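Local coordinates for protein periplasmic beta-glucosidase (Pseudomonas aeruginosa, PDB 6R5T) that probably hydrolyses terminal, non-reducing beta-D-glucosyl residues of beta-glucosides in the periplasm, releasing beta-D-glucose, as a glycoside hydrolase of family 3, at residues S348-Q353 with P404-T409; G371-K376 with P512-L517. The protein carries 1 engineered substitution. All blocks are in the same frame, centred on the assembly; numbering follows the deposited sequence.

Overall arrangement
Two ways in which loops pack on the rest of the fold in a multidomain glycosidase are illustrated by these contacts, one polar and one apolar. Contact 1 is built round an arginine that holds a backbone carbonyl, at the start of helix 352-362 and in the loop that leads into helix 410-418. Contact 2 is purely hydrocarbon and sets a loop, the link between strands 364-368 and 380-384, against strand 513-518 of the mixed six-stranded sheet. Their centres are 25 Å apart and their nearest atoms about 9 Å, so they do not touch, although their segments alternate along the chain. Both lie away from the glycan pocket and from the magnesium ion bound at Asp661 and Val663.

Contact 1: S348-Q353 with P404-T409; sequences SRLHRQ and PRQAVT
Gln406 meets the 348-353 segment with both its backbone and its side chain, and Arg352 takes the backbone part, linking the start of helix 352-362, where His351 is the N-cap residue, to the loop leading into helix 410-418. The guanidinium presents its end to a single atom: NH2 of Arg352 lies 2.9 Å from O of Gln406, on a lone pair in the carbonyl plane, while NH1 of Arg352 reaches the same O at 3.1 Å, almost in line with the C=O bond. That oxygen sits in the guanidinium plane, and N-H...O angles of 153° (NH2) and 143° (NH1) show a shared, bent grip. The amide of Gln406 is turned 77° from the guanidinium; its OE1 rests 4.0 Å from CD1 of Leu350, and its NE2 donates to Asn345 O. Two residues on, Val408 brings CG2 to 4.2 Å from NH1 of Arg352, approaching obliquely. The arginine stretches from CG to NE to span the gap. The loop is thus held by its main-chain carbonyl, the helix start by an arginine side chain: salt bridges from NH1 to Glu544 and NE to Glu347 offset its charge and, with the in-plane double donation, set its orientation.

Contact 2: G371-K376 with P512-L517; sequences GLLPLK and PLVLVL
Leu372 carries most of this contact, its two methyls reaching Pro512, just before strand 513-518, and one of them also Val514 within it. Its CG stands anti to the backbone N (chi1 178°), which sends the branched end out toward the strand. There CD2 of Leu372 comes to 3.7 Å from CG2 of Val514, the closest approach between the segments, and both CD1 and CD2 of Leu372 lie 4.1 Å from CB of Pro512. The leucine thus straddles one carbon of the proline ring, crossing it at about a right angle, while one of its methyls also serves the valine.

Leu373 follows with a different geometry. Its first bond does not aim at the strand, but CG is anti to the carbonyl carbon (chi1 -62°) and the extended chain beyond carries the tip back, placing CD2 of Leu373 at 4.1 Å from CG2 of Val514. That valine methyl is therefore met by two consecutive leucines, each side chain crossing that of Val514 obliquely. The backbone N of Leu373 is bonded to Asn368 OD1, while its side chain also packs on Leu553 of helix 545-553 and on Ala534 of the adjacent strand 534-537. Leu375 also heads toward the strand but stops short of contact; it packs on Leu472 of strand 472-478, and its backbone bonds to Leu553.

In the fold, the loop lies over the start of strand 513-518, inside the six-stranded sheet of the alpha/beta sandwich of the family 3 C-terminal domain, between strands 472-478 and 534-537 and beside helix 545-553. With no hydrogen bond between the two segments, this interface is apolar packing, resting on van der Waals contact and the hydrophobic effect, in which one valine methyl is shared by two leucines.

Contact 1: S348-Q353 with P404-T409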
loop_
_atom_site.group_PDB
_atom_site.type_symbol
_atom_site.label_atom_id
_atom_site.label_comp_id
_atom_site.label_asym_id
_atom_site.label_seq_id
_atom_site.Cartn_x
_atom_site.Cartn_y
_atom_site.Cartn_z
ATOM N N SER A 348 -4.188 42.305 -20.829
ATOM C CA SER A 348 -5.458 42.226 -21.566
ATOM C C SER A 348 -5.635 40.843 -22.161
ATOM O O SER A 348 -6.772 40.579 -22.605
ATOM C CB SER A 348 -5.532 43.252 -22.683
ATOM O OG SER A 348 -4.443 43.049 -23.554
ATOM N N ARG A 349 -4.616 39.983 -22.150
ATOM C CA ARG A 349 -4.759 38.621 -22.726
ATOM C C ARG A 349 -5.090 37.619 -21.601
ATOM O O ARG A 349 -5.304 36.417 -21.898
ATOM C CB ARG A 349 -3.450 38.218 -23.422
ATOM C CG ARG A 349 -3.088 39.146 -24.576
ATOM C CD ARG A 349 -1.917 38.633 -25.355
ATOM N NE ARG A 349 -2.311 37.560 -26.248
ATOM C CZ ARG A 349 -1.754 36.338 -26.336
ATOM N NH1 ARG A 349 -0.798 35.945 -25.525
ATOM N NH2 ARG A 349 -2.178 35.490 -27.256
ATOM N N LEU A 350 -5.107 38.072 -20.344
ATOM C CA LEU A 350 -5.520 37.183 -19.217
ATOM C C LEU A 350 -7.033 37.120 -19.085
ATOM O O LEU A 350 -7.816 37.873 -19.766
ATOM C CB LEU A 350 -4.888 37.659 -17.928
ATOM C CG LEU A 350 -3.370 37.619 -17.847
ATOM C CD1 LEU A 350 -2.923 38.214 -16.542
ATOM C CD2 LEU A 350 -2.809 36.204 -17.972
ATOM N N HIS A 351 -7.479 36.179 -18.264
ATOM C CA HIS A 351 -8.897 35.923 -17.983
ATOM C C HIS A 351 -9.068 35.899 -16.470
ATOM O O HIS A 351 -9.475 34.835 -15.924
ATOM C CB HIS A 351 -9.401 34.666 -18.684
ATOM C CG HIS A 351 -9.384 34.778 -20.166
ATOM N ND1 HIS A 351 -8.241 34.563 -20.911
ATOM C CD2 HIS A 351 -10.351 35.177 -21.025
ATOM C CE1 HIS A 351 -8.504 34.834 -22.189
ATOM N NE2 HIS A 351 -9.794 35.227 -22.283
ATOM N N ARG A 352 -8.801 37.036 -15.822
ATOM C CA ARG A 352 -8.798 37.059 -14.338
ATOM C C ARG A 352 -10.198 36.839 -13.792
ATOM O O ARG A 352 -10.294 36.217 -12.738
ATOM C CB ARG A 352 -8.188 38.332 -13.772
ATOM C CG ARG A 352 -6.704 38.484 -14.050
ATOM C CD ARG A 352 -6.191 39.732 -13.420
ATOM N NE ARG A 352 -4.781 39.960 -13.632
ATOM C CZ ARG A 352 -3.801 39.418 -12.932
ATOM N NH1 ARG A 352 -4.091 38.582 -11.956
ATOM N NH2 ARG A 352 -2.536 39.671 -13.191
ATOM N N GLN A 353 -11.254 37.364 -14.418
ATOM C CA GLN A 353 -12.593 37.156 -13.850
ATOM C C GLN A 353 -12.886 35.647 -13.826
ATOM O O GLN A 353 -13.398 35.174 -12.810
ATOM C CB GLN A 353 -13.689 37.867 -14.642
ATOM C CG GLN A 353 -15.052 37.612 -14.015
ATOM C CD GLN A 353 -16.247 38.178 -14.747
ATOM O OE1 GLN A 353 -17.378 38.136 -14.245
ATOM N NE2 GLN A 353 -16.015 38.673 -15.951
ATOM N N PRO A 404 4.504 33.998 -12.086
ATOM C CA PRO A 404 4.285 34.264 -10.661
ATOM C C PRO A 404 4.034 35.745 -10.361
ATOM O O PRO A 404 3.185 36.063 -9.561
ATOM C CB PRO A 404 5.566 33.737 -10.013
ATOM C CG PRO A 404 5.984 32.611 -10.917
ATOM C CD PRO A 404 5.668 33.127 -12.311
ATOM N N ARG A 405 4.758 36.649 -11.011
ATOM C CA ARG A 405 4.573 38.099 -10.692
ATOM C C ARG A 405 3.155 38.581 -11.030
ATOM O O ARG A 405 2.736 39.615 -10.450
ATOM C CB ARG A 405 5.668 38.943 -11.362
ATOM C CG ARG A 405 5.335 39.453 -12.749
ATOM C CD ARG A 405 6.346 40.370 -13.443
ATOM N NE ARG A 405 6.048 40.362 -14.884
ATOM C CZ ARG A 405 4.999 40.977 -15.450
ATOM N NH1 ARG A 405 4.165 41.716 -14.726
ATOM N NH2 ARG A 405 4.808 40.883 -16.758
ATOM N N GLN A 406 2.357 37.849 -11.810
ATOM C CA GLN A 406 0.990 38.254 -12.144
ATOM C C GLN A 406 0.001 37.696 -11.118
ATOM O O GLN A 406 -1.167 38.033 -11.220
ATOM C CB GLN A 406 0.632 37.819 -13.564
ATOM C CG GLN A 406 1.394 38.618 -14.612
ATOM C CD GLN A 406 1.059 38.223 -16.025
ATOM O OE1 GLN A 406 0.861 37.048 -16.377
ATOM N NE2 GLN A 406 0.906 39.244 -16.855
ATOM N N ALA A 407 0.470 36.812 -10.228
ATOM C CA ALA A 407 -0.441 36.117 -9.289
ATOM C C ALA A 407 -0.777 36.990 -8.069
ATOM O O ALA A 407 0.055 37.788 -7.597
ATOM C CB ALA A 407 0.154 34.797 -8.886
ATOM N N VAL A 408 -1.977 36.769 -7.532
ATOM C CA VAL A 408 -2.452 37.474 -6.321
ATOM C C VAL A 408 -2.180 36.592 -5.101
ATOM O O VAL A 408 -2.836 35.528 -4.982
ATOM C CB VAL A 408 -3.925 37.847 -6.442
ATOM C CG1 VAL A 408 -4.379 38.621 -5.210
ATOM C CG2 VAL A 408 -4.239 38.594 -7.723
ATOM N N THR A 409 -1.285 37.009 -4.235
ATOM C CA THR A 409 -1.035 36.297 -2.962
ATOM C C THR A 409 -2.215 36.412 -1.989
ATOM O O THR A 409 -3.108 37.246 -2.153
ATOM C CB THR A 409 0.240 36.785 -2.280
ATOM O OG1 THR A 409 -0.037 38.115 -1.823
ATOM C CG2 THR A 409 1.454 36.756 -3.188
#

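Contact 2: G371-K376 with P512-L517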
loop_
_atom_site.group_PDB
_atom_site.type_symbol
_atom_site.label_atom_id
_atom_site.label_comp_id
_atom_site.label_asym_id
_atom_site.label_seq_id
_atom_site.Cartn_x
_atom_site.Cartn_y
_atom_site.Cartn_z
ATOM N N GLY A 371 -18.879 30.522 14.404
ATOM C CA GLY A 371 -19.112 31.559 13.381
ATOM C C GLY A 371 -17.996 32.583 13.295
ATOM O O GLY A 371 -18.282 33.724 12.917
ATOM N N LEU A 372 -16.744 32.214 13.553
ATOM C CA LEU A 372 -15.607 33.153 13.373
ATOM C C LEU A 372 -15.569 33.668 11.929
ATOM O O LEU A 372 -15.448 34.905 11.720
ATOM C CB LEU A 372 -14.305 32.461 13.733
ATOM C CG LEU A 372 -13.040 33.290 13.549
ATOM C CD1 LEU A 372 -13.132 34.616 14.314
ATOM C CD2 LEU A 372 -11.841 32.470 13.934
ATOM N N LEU A 373 -15.699 32.775 10.946
ATOM C CA LEU A 373 -15.827 33.187 9.550
ATOM C C LEU A 373 -17.300 33.312 9.248
ATOM O O LEU A 373 -18.124 32.524 9.727
ATOM C CB LEU A 373 -15.149 32.180 8.606
ATOM C CG LEU A 373 -13.651 32.005 8.803
ATOM C CD1 LEU A 373 -13.138 30.989 7.796
ATOM C CD2 LEU A 373 -12.916 33.334 8.673
ATOM N N PRO A 374 -17.709 34.246 8.383
ATOM C CA PRO A 374 -16.817 35.191 7.720
ATOM C C PRO A 374 -16.374 36.358 8.624
ATOM O O PRO A 374 -17.112 36.754 9.511
ATOM C CB PRO A 374 -17.664 35.719 6.579
ATOM C CG PRO A 374 -19.095 35.607 7.077
ATOM C CD PRO A 374 -19.107 34.370 7.947
ATOM N N LEU A 375 -15.196 36.863 8.354
ATOM C CA LEU A 375 -14.599 38.045 9.031
ATOM C C LEU A 375 -15.286 39.331 8.562
ATOM O O LEU A 375 -15.726 39.437 7.443
ATOM C CB LEU A 375 -13.115 38.136 8.697
ATOM C CG LEU A 375 -12.244 36.930 9.073
ATOM C CD1 LEU A 375 -10.824 37.174 8.647
ATOM C CD2 LEU A 375 -12.341 36.605 10.525
ATOM N N LYS A 376 -15.260 40.337 9.422
ATOM C CA LYS A 376 -15.633 41.716 9.051
ATOM C C LYS A 376 -14.381 42.414 8.543
ATOM O O LYS A 376 -13.289 42.101 9.056
ATOM C CB LYS A 376 -16.154 42.479 10.268
ATOM C CG LYS A 376 -17.406 41.901 10.886
ATOM C CD LYS A 376 -18.024 42.881 11.833
ATOM C CE LYS A 376 -18.599 42.239 13.068
ATOM N NZ LYS A 376 -19.713 43.064 13.590
ATOM N N PRO A 512 -7.852 34.591 18.098
ATOM C CA PRO A 512 -8.581 33.720 17.176
ATOM C C PRO A 512 -7.646 33.321 16.019
ATOM O O PRO A 512 -6.938 34.187 15.522
ATOM C CB PRO A 512 -9.751 34.569 16.699
ATOM C CG PRO A 512 -9.977 35.542 17.836
ATOM C CD PRO A 512 -8.599 35.833 18.384
ATOM N N LEU A 513 -7.614 32.033 15.681
ATOM C CA LEU A 513 -6.620 31.521 14.711
ATOM C C LEU A 513 -7.353 30.929 13.512
ATOM O O LEU A 513 -8.021 29.869 13.693
ATOM C CB LEU A 513 -5.751 30.496 15.408
ATOM C CG LEU A 513 -4.688 29.793 14.578
ATOM C CD1 LEU A 513 -3.713 30.780 13.936
ATOM C CD2 LEU A 513 -3.941 28.744 15.396
ATOM N N VAL A 514 -7.201 31.555 12.360
ATOM C CA VAL A 514 -7.806 31.102 11.090
ATOM C C VAL A 514 -6.671 30.475 10.273
ATOM O O VAL A 514 -5.697 31.149 10.025
ATOM C CB VAL A 514 -8.460 32.237 10.288
ATOM C CG1 VAL A 514 -8.950 31.749 8.950
ATOM C CG2 VAL A 514 -9.589 32.902 11.042
ATOM N N LEU A 515 -6.799 29.198 9.896
ATOM C CA LEU A 515 -5.785 28.584 9.026
ATOM C C LEU A 515 -6.249 28.630 7.591
ATOM O O LEU A 515 -7.360 28.179 7.275
ATOM C CB LEU A 515 -5.575 27.126 9.414
ATOM C CG LEU A 515 -5.073 26.800 10.782
ATOM C CD1 LEU A 515 -4.586 25.366 10.768
ATOM C CD2 LEU A 515 -4.007 27.765 11.252
ATOM N N VAL A 516 -5.405 29.194 6.750
ATOM C CA VAL A 516 -5.562 29.160 5.289
ATOM C C VAL A 516 -4.518 28.182 4.764
ATOM O O VAL A 516 -3.318 28.439 4.855
ATOM C CB VAL A 516 -5.419 30.559 4.651
ATOM C CG1 VAL A 516 -5.429 30.436 3.147
ATOM C CG2 VAL A 516 -6.485 31.512 5.131
ATOM N N LEU A 517 -4.971 27.012 4.325
ATOM C CA LEU A 517 -4.065 25.906 3.979
ATOM C C LEU A 517 -3.815 25.934 2.470
ATOM O O LEU A 517 -4.798 26.028 1.686
ATOM C CB LEU A 517 -4.779 24.596 4.288
ATOM C CG LEU A 517 -5.083 24.245 5.733
ATOM C CD1 LEU A 517 -5.665 22.823 5.751
ATOM C CD2 LEU A 517 -3.857 24.374 6.609
#